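PDB 6A3F: levoglucosan dehydrogenase from Pseudarthrobacter phenanthrenivorans, which catalyses the NAD(+)-dependent oxidation of levoglucosan to 3-dehydrolevoglucosan, as a homotetramer of the Gfo/Idh/MocA family. Local coordinates for residues B[148-153]-B[357-362]; B[154-159]-B[308-313]. All blocks are in the same frame, centred on the assembly; numbering follows the deposited sequence.

The chain starts with the nucleotide-binding Rossmann domain, whose parallel sheet ends at edge strand 147-149. Residues 148-153 leave that strand and meet 357-362 of helix 355-371 in contact 1, which closes a long loop holding most of the C-terminal domain. Residues 154-159 follow directly and lead into helix 157-167. They meet 308-313, the end of strand 304-309 in the mixed sheet, in contact 2. Contact 2 therefore lies within the span of contact 1. The two also touch, with Y153 CD1 3.4 Å from Y310 CE1 and R155 packing on I361 and E362. Contact 1 ties the Rossmann sheet's edge to helix 355-371; contact 2 ties the start of helix 157-167 to the substrate-binding domain's mixed sheet.

Contact 1. Residues B[148-153]-B[357-362]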
loop_
_atom_site.group_PDB
_atom_site.type_symbol
_atom_site.label_atom_id
_atom_site.label_comp_id
_atom_site.label_asym_id
_atom_site.label_seq_id
_atom_site.Cartn_x
_atom_site.Cartn_y
_atom_site.Cartn_z
ATOM N N MET B 148 30.927 14.150 -14.394
ATOM C CA MET B 148 29.694 13.687 -13.709
ATOM C C MET B 148 29.816 12.207 -13.357
ATOM O O MET B 148 30.307 11.399 -14.156
ATOM C CB MET B 148 28.484 13.909 -14.619
ATOM C CG MET B 148 27.140 13.891 -13.903
ATOM S SD MET B 148 25.787 14.203 -15.026
ATOM C CE MET B 148 24.441 14.433 -13.852
ATOM N N VAL B 149 29.359 11.846 -12.155
ATOM C CA VAL B 149 29.261 10.418 -11.780
ATOM C C VAL B 149 27.769 10.013 -11.810
ATOM O O VAL B 149 26.918 10.821 -11.442
ATOM C CB VAL B 149 29.941 10.114 -10.431
ATOM C CG1 VAL B 149 29.354 10.872 -9.267
ATOM C CG2 VAL B 149 29.983 8.629 -10.153
ATOM N N ALA B 150 27.476 8.806 -12.275
ATOM C CA ALA B 150 26.092 8.397 -12.688
ATOM C C ALA B 150 25.274 7.916 -11.484
ATOM O O ALA B 150 24.836 6.733 -11.496
ATOM C CB ALA B 150 26.175 7.298 -13.726
ATOM N N PHE B 151 25.112 8.763 -10.464
ATOM C CA PHE B 151 24.130 8.489 -9.390
ATOM C C PHE B 151 22.741 8.953 -9.914
ATOM O O PHE B 151 22.140 9.964 -9.488
ATOM C CB PHE B 151 24.553 9.143 -8.069
ATOM C CG PHE B 151 25.757 8.530 -7.408
ATOM C CD1 PHE B 151 25.805 7.168 -7.145
ATOM C CD2 PHE B 151 26.865 9.311 -7.096
ATOM C CE1 PHE B 151 26.911 6.599 -6.535
ATOM C CE2 PHE B 151 27.978 8.739 -6.495
ATOM C CZ PHE B 151 28.005 7.383 -6.243
ATOM N N ASN B 152 22.253 8.217 -10.891
ATOM C CA ASN B 152 21.121 8.619 -11.703
ATOM C C ASN B 152 19.828 8.658 -10.859
ATOM O O ASN B 152 18.886 9.409 -11.213
ATOM C CB ASN B 152 20.972 7.708 -12.908
ATOM C CG ASN B 152 20.680 6.292 -12.493
ATOM O OD1 ASN B 152 21.565 5.667 -11.913
ATOM N ND2 ASN B 152 19.431 5.842 -12.684
ATOM N N TYR B 153 19.761 7.871 -9.774
ATOM C CA TYR B 153 18.538 7.744 -9.035
ATOM C C TYR B 153 18.209 9.032 -8.294
ATOM O O TYR B 153 17.032 9.258 -7.991
ATOM C CB TYR B 153 18.563 6.577 -8.056
ATOM C CG TYR B 153 18.557 5.222 -8.702
ATOM C CD1 TYR B 153 17.471 4.782 -9.443
ATOM C CD2 TYR B 153 19.682 4.401 -8.615
ATOM C CE1 TYR B 153 17.473 3.530 -10.023
ATOM C CE2 TYR B 153 19.701 3.152 -9.213
ATOM C CZ TYR B 153 18.572 2.701 -9.884
ATOM O OH TYR B 153 18.543 1.458 -10.466
ATOM N N GLU B 357 13.909 7.535 -17.824
ATOM C CA GLU B 357 13.712 8.987 -17.584
ATOM C C GLU B 357 14.814 9.534 -16.661
ATOM O O GLU B 357 15.222 10.679 -16.856
ATOM C CB GLU B 357 12.313 9.287 -17.023
ATOM C CG GLU B 357 11.239 9.147 -18.085
ATOM C CD GLU B 357 10.605 7.763 -18.228
ATOM O OE1 GLU B 357 11.223 6.757 -17.824
ATOM O OE2 GLU B 357 9.467 7.682 -18.707
ATOM N N THR B 358 15.306 8.743 -15.713
ATOM C CA THR B 358 16.372 9.225 -14.833
ATOM C C THR B 358 17.635 9.488 -15.660
ATOM O O THR B 358 18.325 10.494 -15.483
ATOM C CB THR B 358 16.659 8.273 -13.668
ATOM O OG1 THR B 358 17.356 7.090 -14.095
ATOM C CG2 THR B 358 15.382 7.937 -12.934
ATOM N N LYS B 359 17.900 8.605 -16.598
ATOM C CA LYS B 359 19.086 8.788 -17.482
ATOM C C LYS B 359 18.887 9.964 -18.453
ATOM O O LYS B 359 19.870 10.659 -18.803
ATOM C CB LYS B 359 19.387 7.501 -18.253
ATOM C CG LYS B 359 19.738 6.282 -17.412
ATOM C CD LYS B 359 21.002 6.455 -16.560
ATOM C CE LYS B 359 22.290 6.438 -17.375
ATOM N NZ LYS B 359 23.429 6.792 -16.502
ATOM N N ILE B 360 17.652 10.182 -18.906
ATOM C CA ILE B 360 17.328 11.299 -19.793
ATOM C C ILE B 360 17.520 12.643 -19.061
ATOM O O ILE B 360 18.104 13.614 -19.631
ATOM C CB ILE B 360 15.922 11.132 -20.426
ATOM C CG1 ILE B 360 15.876 9.972 -21.423
ATOM C CG2 ILE B 360 15.504 12.411 -21.121
ATOM C CD1 ILE B 360 14.501 9.533 -21.783
ATOM N N ILE B 361 17.094 12.704 -17.820
ATOM C CA ILE B 361 17.209 13.900 -17.002
ATOM C C ILE B 361 18.683 14.151 -16.697
ATOM O O ILE B 361 19.176 15.279 -16.797
ATOM C CB ILE B 361 16.391 13.767 -15.715
ATOM C CG1 ILE B 361 14.900 13.701 -16.014
ATOM C CG2 ILE B 361 16.668 14.908 -14.754
ATOM C CD1 ILE B 361 14.099 13.240 -14.843
ATOM N N GLU B 362 19.386 13.085 -16.320
ATOM C CA GLU B 362 20.834 13.133 -16.081
ATOM C C GLU B 362 21.555 13.740 -17.295
ATOM O O GLU B 362 22.338 14.704 -17.146
ATOM C CB GLU B 362 21.304 11.716 -15.731
ATOM C CG GLU B 362 22.780 11.598 -15.373
ATOM C CD GLU B 362 23.156 10.151 -15.097
ATOM O OE1 GLU B 362 22.949 9.312 -16.020
ATOM O OE2 GLU B 362 23.607 9.878 -13.949
HETATM O O HOH W 1 24.372 11.530 -12.338
#
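M148 reaches helix 355-371 with its thioether end. M148 CE lies 3.6 Å from E362 CG, and the extended chain carries it there. V149 turns its side chain away, and V149 O accepts from a water. A150, in an inverse gamma turn, sets CA 3.2 Å from E362 OE2 and CB near K359 NZ. F151 also centres an inverse gamma turn. Its side chain starts away from helix 355-371, and its ring touches T212 and D216 of helix 206-221. N152 makes the direct hydrogen bond. N152 ND2 donates to T358 OG1 at 2.8 Å, nearly straight at 167° and in the amide plane. With chi1 at 63°, CG sits between backbone N and carbonyl carbon, which turns the amide to the helix. T358 OG1 is also bonded to Y355 O, one helical turn back. N152 CB rests near K359 CD. Bends at chi2 and chi3 bring K359 NZ to the syn lone pair of E362 OE1, one turn on, at 2.6 Å. A150 and N152 bind NADH, and Y153 binds levoglucosan. The buried E362 carboxylate is paired with K359 NZ, which probably stabilises its negative charge beside this cofactor-binding turn.

Contact 2. Residues B[154-159]-B[308-313]; sequences RRTPAV and FNYERR
V159 packs on the F308 ring. V159 CG2 sits over one face of the F308 ring, 3.8 Å from its centroid and 18° off the normal, a CH-pi contact. With chi1 at 177°, CG1 is anti to the backbone N, and CG2 is the methyl left to meet the ring. A158 CB approaches the F308 ring obliquely, 3.7 Å from F308 CE1. T156 CG2 comes in near F308 CZ, also obliquely. The T156 methyl further lies beside R313 CB, and the two side chains cross at about a right angle. T156 OG1 meets Y310 at the ring edge, 3.6 Å from Y310 CE1. This hydroxyl is hydrogen-bonded to Y153 O, so its place beside Y310 is set from its own side of the contact.

No direct hydrogen bond joins the segments. One water bridges them instead: it accepts from A158 N at 2.9 Å and donates to R313 O at 2.8 Å. It thereby serves an amide in the first turn of helix 157-167.

Further out, backbone bonding to F297 and ring contact with it hold F308 in the mixed sheet. The Y310 N lies over the F308 face opposite V159. An Asx turn, E311 N to N309 OD1 at 2.9 Å, shapes the chain after strand 304-309. R313 NE lies 3.2 Å above the Y310 ring plane, offset toward its rim. Y310 OH bonds L351 O of the second subunit, and R313 forms a salt bridge with D314 of that subunit.

Y310 also meets the levoglucosan-binding Y153 edge-to-face. The contact between segments is largely apolar, with one bridging water, while its tyrosine and arginine take their strongest polar partners across the subunit interface. This probably links the packing to that interface and to Y153.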
loop_
_atom_site.group_PDB
_atom_site.type_symbol
_atom_site.label_atom_id
_atom_site.label_comp_id
_atom_site.label_asym_id
_atom_site.label_seq_id
_atom_site.Cartn_x
_atom_site.Cartn_y
_atom_site.Cartn_z
ATOM N N ARG B 154 19.174 9.921 -8.067
ATOM C CA ARG B 154 18.802 11.186 -7.422
ATOM C C ARG B 154 18.000 12.090 -8.377
ATOM O O ARG B 154 17.423 13.076 -7.888
ATOM C CB ARG B 154 20.032 11.886 -6.846
ATOM C CG ARG B 154 20.893 12.589 -7.882
ATOM C CD ARG B 154 21.525 13.910 -7.448
ATOM N NE ARG B 154 22.638 13.753 -6.503
ATOM C CZ ARG B 154 23.467 14.740 -6.144
ATOM N NH1 ARG B 154 23.310 15.947 -6.657
ATOM N NH2 ARG B 154 24.417 14.535 -5.249
ATOM N N ARG B 155 17.958 11.795 -9.682
ATOM C CA ARG B 155 17.215 12.546 -10.640
ATOM C C ARG B 155 15.853 11.866 -10.913
ATOM O O ARG B 155 15.171 12.229 -11.860
ATOM C CB ARG B 155 18.030 12.775 -11.921
ATOM C CG ARG B 155 19.014 13.937 -11.765
ATOM C CD ARG B 155 20.006 14.115 -12.885
ATOM N NE ARG B 155 20.587 15.454 -12.819
ATOM C CZ ARG B 155 21.596 15.846 -12.047
ATOM N NH1 ARG B 155 22.215 15.002 -11.238
ATOM N NH2 ARG B 155 21.990 17.117 -12.115
ATOM N N THR B 156 15.448 10.878 -10.115
ATOM C CA THR B 156 14.043 10.503 -10.046
ATOM C C THR B 156 13.250 11.751 -9.611
ATOM O O THR B 156 13.585 12.350 -8.592
ATOM C CB THR B 156 13.781 9.370 -9.049
ATOM O OG1 THR B 156 14.634 8.226 -9.240
ATOM C CG2 THR B 156 12.341 8.892 -9.076
ATOM N N PRO B 157 12.204 12.113 -10.369
ATOM C CA PRO B 157 11.554 13.359 -10.029
ATOM C C PRO B 157 11.126 13.406 -8.558
ATOM O O PRO B 157 11.256 14.452 -7.942
ATOM C CB PRO B 157 10.407 13.474 -11.023
ATOM C CG PRO B 157 10.984 12.815 -12.234
ATOM C CD PRO B 157 11.767 11.648 -11.669
ATOM N N ALA B 158 10.608 12.313 -8.002
ATOM C CA ALA B 158 10.195 12.245 -6.607
ATOM C C ALA B 158 11.328 12.622 -5.636
ATOM O O ALA B 158 11.087 13.194 -4.594
ATOM C CB ALA B 158 9.689 10.862 -6.325
ATOM N N VAL B 159 12.553 12.226 -5.959
ATOM C CA VAL B 159 13.700 12.512 -5.127
ATOM C C VAL B 159 14.071 14.009 -5.212
ATOM O O VAL B 159 14.327 14.651 -4.168
ATOM C CB VAL B 159 14.883 11.599 -5.502
ATOM C CG1 VAL B 159 16.131 11.954 -4.668
ATOM C CG2 VAL B 159 14.474 10.136 -5.353
ATOM N N PHE B 308 10.295 7.593 0.601
ATOM C CA PHE B 308 10.403 7.307 -0.817
ATOM C C PHE B 308 10.727 5.821 -0.978
ATOM O O PHE B 308 11.431 5.258 -0.141
ATOM C CB PHE B 308 11.532 8.106 -1.483
ATOM C CG PHE B 308 11.850 7.730 -2.909
ATOM C CD1 PHE B 308 10.963 8.022 -3.939
ATOM C CD2 PHE B 308 13.054 7.131 -3.238
ATOM C CE1 PHE B 308 11.239 7.659 -5.244
ATOM C CE2 PHE B 308 13.338 6.814 -4.559
ATOM C CZ PHE B 308 12.450 7.092 -5.558
ATOM N N ASN B 309 10.211 5.241 -2.056
ATOM C CA ASN B 309 10.411 3.832 -2.459
ATOM C C ASN B 309 10.526 3.785 -3.991
ATOM O O ASN B 309 9.539 3.982 -4.714
ATOM C CB ASN B 309 9.294 2.927 -1.954
ATOM C CG ASN B 309 9.249 1.545 -2.578
ATOM O OD1 ASN B 309 10.254 1.094 -3.139
ATOM N ND2 ASN B 309 8.145 0.806 -2.366
ATOM N N TYR B 310 11.739 3.540 -4.490
ATOM C CA TYR B 310 11.997 3.503 -5.914
ATOM C C TYR B 310 11.192 2.390 -6.626
ATOM O O TYR B 310 10.906 2.507 -7.813
ATOM C CB TYR B 310 13.492 3.347 -6.251
ATOM C CG TYR B 310 13.725 3.428 -7.729
ATOM C CD1 TYR B 310 13.896 4.651 -8.355
ATOM C CD2 TYR B 310 13.741 2.290 -8.518
ATOM C CE1 TYR B 310 14.043 4.749 -9.726
ATOM C CE2 TYR B 310 13.803 2.370 -9.897
ATOM C CZ TYR B 310 13.997 3.600 -10.498
ATOM O OH TYR B 310 14.134 3.680 -11.834
ATOM N N GLU B 311 10.819 1.315 -5.961
ATOM C CA GLU B 311 9.962 0.311 -6.634
ATOM C C GLU B 311 8.601 0.931 -7.027
ATOM O O GLU B 311 7.884 0.366 -7.906
ATOM C CB GLU B 311 9.754 -0.916 -5.765
ATOM C CG GLU B 311 11.067 -1.672 -5.538
ATOM C CD GLU B 311 10.972 -3.075 -4.945
ATOM O OE1 GLU B 311 10.045 -3.315 -4.165
ATOM O OE2 GLU B 311 11.833 -3.955 -5.322
ATOM N N ARG B 312 8.233 2.029 -6.346
ATOM C CA ARG B 312 7.067 2.864 -6.676
ATOM C C ARG B 312 7.530 4.319 -6.926
ATOM O O ARG B 312 7.097 5.295 -6.246
ATOM C CB ARG B 312 6.077 2.764 -5.528
ATOM C CG ARG B 312 5.348 1.437 -5.412
ATOM C CD ARG B 312 4.513 1.353 -4.156
ATOM N NE ARG B 312 3.860 0.041 -4.154
ATOM C CZ ARG B 312 3.161 -0.426 -3.136
ATOM N NH1 ARG B 312 3.232 0.204 -1.971
ATOM N NH2 ARG B 312 2.418 -1.521 -3.253
ATOM N N ARG B 313 8.399 4.462 -7.895
ATOM C CA ARG B 313 9.191 5.703 -8.038
ATOM C C ARG B 313 8.346 6.933 -8.430
ATOM O O ARG B 313 8.822 8.047 -8.212
ATOM C CB ARG B 313 10.293 5.552 -9.091
ATOM C CG ARG B 313 9.833 5.445 -10.532
ATOM C CD ARG B 313 10.808 4.690 -11.394
ATOM N NE ARG B 313 10.803 3.301 -10.975
ATOM C CZ ARG B 313 9.768 2.483 -11.175
ATOM N NH1 ARG B 313 8.923 2.725 -12.171
ATOM N NH2 ARG B 313 9.655 1.384 -10.427
HETATM O O HOH W 2 9.205 10.433 -9.714
#